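Local coordinates for 5-formyltetrahydrofolate cyclo-ligase family protein (Bacillus anthracis, PDB 2JCB), which probably catalyses the ATP-dependent conversion of 5-formyltetrahydrofolate to 5,10-methenyltetrahydrofolate in folate metabolism, and binds ADP and magnesium, at residues A[69-74]-A[79-84]. Residues are numbered along the deposited sequence; the frame is centred on the assembly and turned at random.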
ATOM      1  N   PRO A  69      -3.236  -8.688   9.736  1.00 29.55           N
ATOM      2  CA  PRO A  69      -4.569  -8.717  10.332  1.00 30.32           C
ATOM      3  C   PRO A  69      -5.676  -8.309   9.354  1.00 29.63           C
ATOM      4  O   PRO A  69      -6.785  -8.828   9.471  1.00 30.77           O
ATOM      5  CB  PRO A  69      -4.474  -7.736  11.488  1.00 29.11           C
ATOM      6  CG  PRO A  69      -3.029  -7.667  11.833  1.00 31.83           C
ATOM      7  CD  PRO A  69      -2.320  -7.847  10.510  1.00 28.40           C
ATOM      8  N   ILE A  70      -5.349  -7.483   8.371  1.00 29.88           N
ATOM      9  CA  ILE A  70      -6.349  -6.997   7.415  1.00 29.21           C
ATOM     10  C   ILE A  70      -6.766  -8.133   6.518  1.00 29.14           C
ATOM     11  O   ILE A  70      -7.933  -8.339   6.273  1.00 29.85           O
ATOM     12  CB  ILE A  70      -5.839  -5.836   6.528  1.00 30.10           C
ATOM     13  CG1 ILE A  70      -5.332  -4.667   7.425  1.00 29.01           C
ATOM     14  CG2 ILE A  70      -6.998  -5.403   5.579  1.00 28.93           C
ATOM     15  CD1 ILE A  70      -4.531  -3.536   6.657  1.00 28.77           C
ATOM     16  N   ILE A  71      -5.787  -8.855   5.989  1.00 29.92           N
ATOM     17  CA  ILE A  71      -6.106 -10.040   5.191  1.00 29.63           C
ATOM     18  C   ILE A  71      -6.978 -11.051   5.968  1.00 28.85           C
ATOM     19  O   ILE A  71      -7.962 -11.605   5.442  1.00 29.77           O
ATOM     20  CB  ILE A  71      -4.804 -10.698   4.672  1.00 29.33           C
ATOM     21  CG1 ILE A  71      -4.120  -9.720   3.713  1.00 27.57           C
ATOM     22  CG2 ILE A  71      -5.162 -12.053   3.981  1.00 28.88           C
ATOM     23  CD1 ILE A  71      -2.641 -10.090   3.444  1.00 28.95           C
ATOM     24  N   GLU A  72      -6.647 -11.299   7.228  1.00 28.82           N
ATOM     25  CA  GLU A  72      -7.428 -12.201   8.045  1.00 30.17           C
ATOM     26  C   GLU A  72      -8.898 -11.780   8.228  1.00 30.81           C
ATOM     27  O   GLU A  72      -9.806 -12.620   8.134  1.00 32.04           O
ATOM     28  CB  GLU A  72      -6.704 -12.370   9.365  1.00 31.42           C
ATOM     29  CG  GLU A  72      -5.353 -13.104   9.149  1.00 31.62           C
ATOM     30  CD  GLU A  72      -4.633 -13.304  10.428  1.00 39.75           C
ATOM     31  OE1 GLU A  72      -4.427 -12.300  11.154  1.00 43.99           O
ATOM     32  OE2 GLU A  72      -4.297 -14.470  10.722  1.00 42.59           O
ATOM     33  N   LYS A  73      -9.084 -10.471   8.430  1.00 32.54           N
ATOM     34  CA  LYS A  73     -10.423  -9.865   8.600  1.00 32.58           C
ATOM     35  C   LYS A  73     -11.203  -9.995   7.299  1.00 31.71           C
ATOM     36  O   LYS A  73     -12.348 -10.381   7.308  1.00 31.65           O
ATOM     37  CB  LYS A  73     -10.266  -8.363   8.925  1.00 32.28           C
ATOM     38  CG  LYS A  73     -11.566  -7.614   9.347  1.00 34.49           C
ATOM     39  CD  LYS A  73     -12.082  -8.104  10.648  1.00 36.46           C
ATOM     40  CE  LYS A  73     -12.961  -7.067  11.321  1.00 35.36           C
ATOM     41  NZ  LYS A  73     -13.149  -7.522  12.742  1.00 43.30           N
ATOM     42  N   ALA A  74     -10.579  -9.642   6.177  1.00 30.75           N
ATOM     43  CA  ALA A  74     -11.211  -9.792   4.874  1.00 29.91           C
ATOM     44  C   ALA A  74     -11.681 -11.230   4.638  1.00 30.60           C
ATOM     45  O   ALA A  74     -12.853 -11.487   4.254  1.00 30.74           O
ATOM     46  CB  ALA A  74     -10.277  -9.274   3.729  1.00 30.02           C
ATOM     47  N   LYS A  79     -14.562 -11.635   2.013  1.00 30.23           N
ATOM     48  CA  LYS A  79     -14.090 -10.849   0.904  1.00 26.98           C
ATOM     49  C   LYS A  79     -12.999 -11.654   0.204  1.00 28.24           C
ATOM     50  O   LYS A  79     -12.305 -12.426   0.871  1.00 30.36           O
ATOM     51  CB  LYS A  79     -13.471  -9.531   1.399  1.00 26.16           C
ATOM     52  CG  LYS A  79     -14.460  -8.713   2.234  1.00 26.45           C
ATOM     53  CD  LYS A  79     -13.777  -7.381   2.534  1.00 29.35           C
ATOM     54  CE  LYS A  79     -14.609  -6.522   3.469  1.00 29.93           C
ATOM     55  NZ  LYS A  79     -15.928  -6.177   2.877  1.00 31.64           N
ATOM     56  N   ARG A  80     -12.821 -11.433  -1.098  1.00 27.39           N
ATOM     57  CA  ARG A  80     -11.758 -12.077  -1.861  1.00 27.55           C
ATOM     58  C   ARG A  80     -10.558 -11.181  -1.677  1.00 28.90           C
ATOM     59  O   ARG A  80     -10.695  -9.965  -1.725  1.00 30.42           O
ATOM     60  CB  ARG A  80     -12.143 -12.145  -3.340  1.00 29.61           C
ATOM     61  CG  ARG A  80     -11.064 -12.638  -4.237  1.00 33.14           C
ATOM     62  CD  ARG A  80     -11.624 -13.051  -5.570  1.00 35.56           C
ATOM     63  NE  ARG A  80     -12.153 -11.902  -6.296  1.00 36.23           N
ATOM     64  CZ  ARG A  80     -12.525 -11.935  -7.572  1.00 37.60           C
ATOM     65  NH1 ARG A  80     -12.416 -13.067  -8.250  1.00 34.07           N
ATOM     66  NH2 ARG A  80     -12.973 -10.825  -8.170  1.00 37.64           N
ATOM     67  N   VAL A  81      -9.404 -11.799  -1.427  1.00 27.64           N
ATOM     68  CA  VAL A  81      -8.173 -11.059  -1.178  1.00 26.19           C
ATOM     69  C   VAL A  81      -7.188 -11.341  -2.319  1.00 27.22           C
ATOM     70  O   VAL A  81      -6.952 -12.496  -2.668  1.00 27.04           O
ATOM     71  CB  VAL A  81      -7.513 -11.486   0.162  1.00 26.80           C
ATOM     72  CG1 VAL A  81      -6.165 -10.870   0.291  1.00 27.58           C
ATOM     73  CG2 VAL A  81      -8.324 -11.017   1.367  1.00 27.96           C
ATOM     74  N   VAL A  82      -6.669 -10.265  -2.896  1.00 25.84           N
ATOM     75  CA  VAL A  82      -5.626 -10.341  -3.969  1.00 26.95           C
ATOM     76  C   VAL A  82      -4.358  -9.582  -3.573  1.00 28.74           C
ATOM     77  O   VAL A  82      -4.411  -8.446  -3.082  1.00 29.51           O
ATOM     78  CB  VAL A  82      -6.138  -9.979  -5.404  1.00 27.80           C
ATOM     79  CG1 VAL A  82      -7.317 -10.846  -5.781  1.00 24.84           C
ATOM     80  CG2 VAL A  82      -6.494  -8.506  -5.518  1.00 28.18           C
ATOM     81  N   VAL A  83      -3.200 -10.200  -3.843  1.00 28.94           N
ATOM     82  CA  VAL A  83      -1.889  -9.622  -3.490  1.00 27.57           C
ATOM     83  C   VAL A  83      -0.978  -9.646  -4.747  1.00 28.23           C
ATOM     84  O   VAL A  83      -1.165 -10.518  -5.616  1.00 28.45           O
ATOM     85  CB  VAL A  83      -1.251 -10.466  -2.361  1.00 28.97           C
ATOM     86  CG1 VAL A  83      -2.063 -10.290  -1.060  1.00 29.80           C
ATOM     87  CG2 VAL A  83      -1.288 -11.991  -2.726  1.00 26.04           C
ATOM     88  N   PRO A  84      -0.052  -8.682  -4.855  1.00 27.40           N
ATOM     89  CA  PRO A  84       0.678  -8.588  -6.123  1.00 28.49           C
ATOM     90  C   PRO A  84       1.907  -9.484  -6.238  1.00 28.38           C
ATOM     91  O   PRO A  84       2.647  -9.677  -5.283  1.00 27.22           O
ATOM     92  CB  PRO A  84       1.120  -7.120  -6.165  1.00 29.62           C
ATOM     93  CG  PRO A  84       1.264  -6.738  -4.726  1.00 28.17           C
ATOM     94  CD  PRO A  84       0.324  -7.588  -3.922  1.00 28.28           C
TER
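V81 faces the helix with both of its methyl groups, and each has a different nearest side chain there. Its CG2 meets A74 CB at 3.5 Å, a close approach that suits alanine: a single methyl lets the helix near A74 settle close to the strand. The other branch, CG1, lies 4.0 Å from I71 CG2 and almost as near I71 CG1, the two side chains crossing at about a right angle. With chi1 at 171°, V81 sets CG1 anti to its backbone N and leaves CG2 beside that N, which spreads the methyls over neighbouring helical turns. The branched side chain also suits a strand, while I71, one turn before A74, reaches on to I57 and L59.

One backbone hydrogen bond joins the segments: K79 N donates to A74 O over 2.8 Å, with an N-H...O angle of 156°. It satisfies a carbonyl near the C-terminal end of helix 68-76 and ties the residue just before strand 80-87 to the helix.

K79 CB packs 4.0 Å from A74 CB; the stem stays beside A74 as far as CD, then carries the amine away from helix 68-76. There NZ bonds to the carbonyl oxygens of W49 and A52 and makes a cation-pi contact with W49, a residue that the methyl of A74 also touches.

The contact closes the second half of a beta-alpha-beta unit, strand 54-56, helix 68-76 and strand 80-87, in this Rossmann-like fold. Its chemistry implies a small, buried contact: methyl packing seats the helix against the strand, one main-chain bond links the helix to the start of the strand, and the lysine ammonium has carbonyl partners outside the interface.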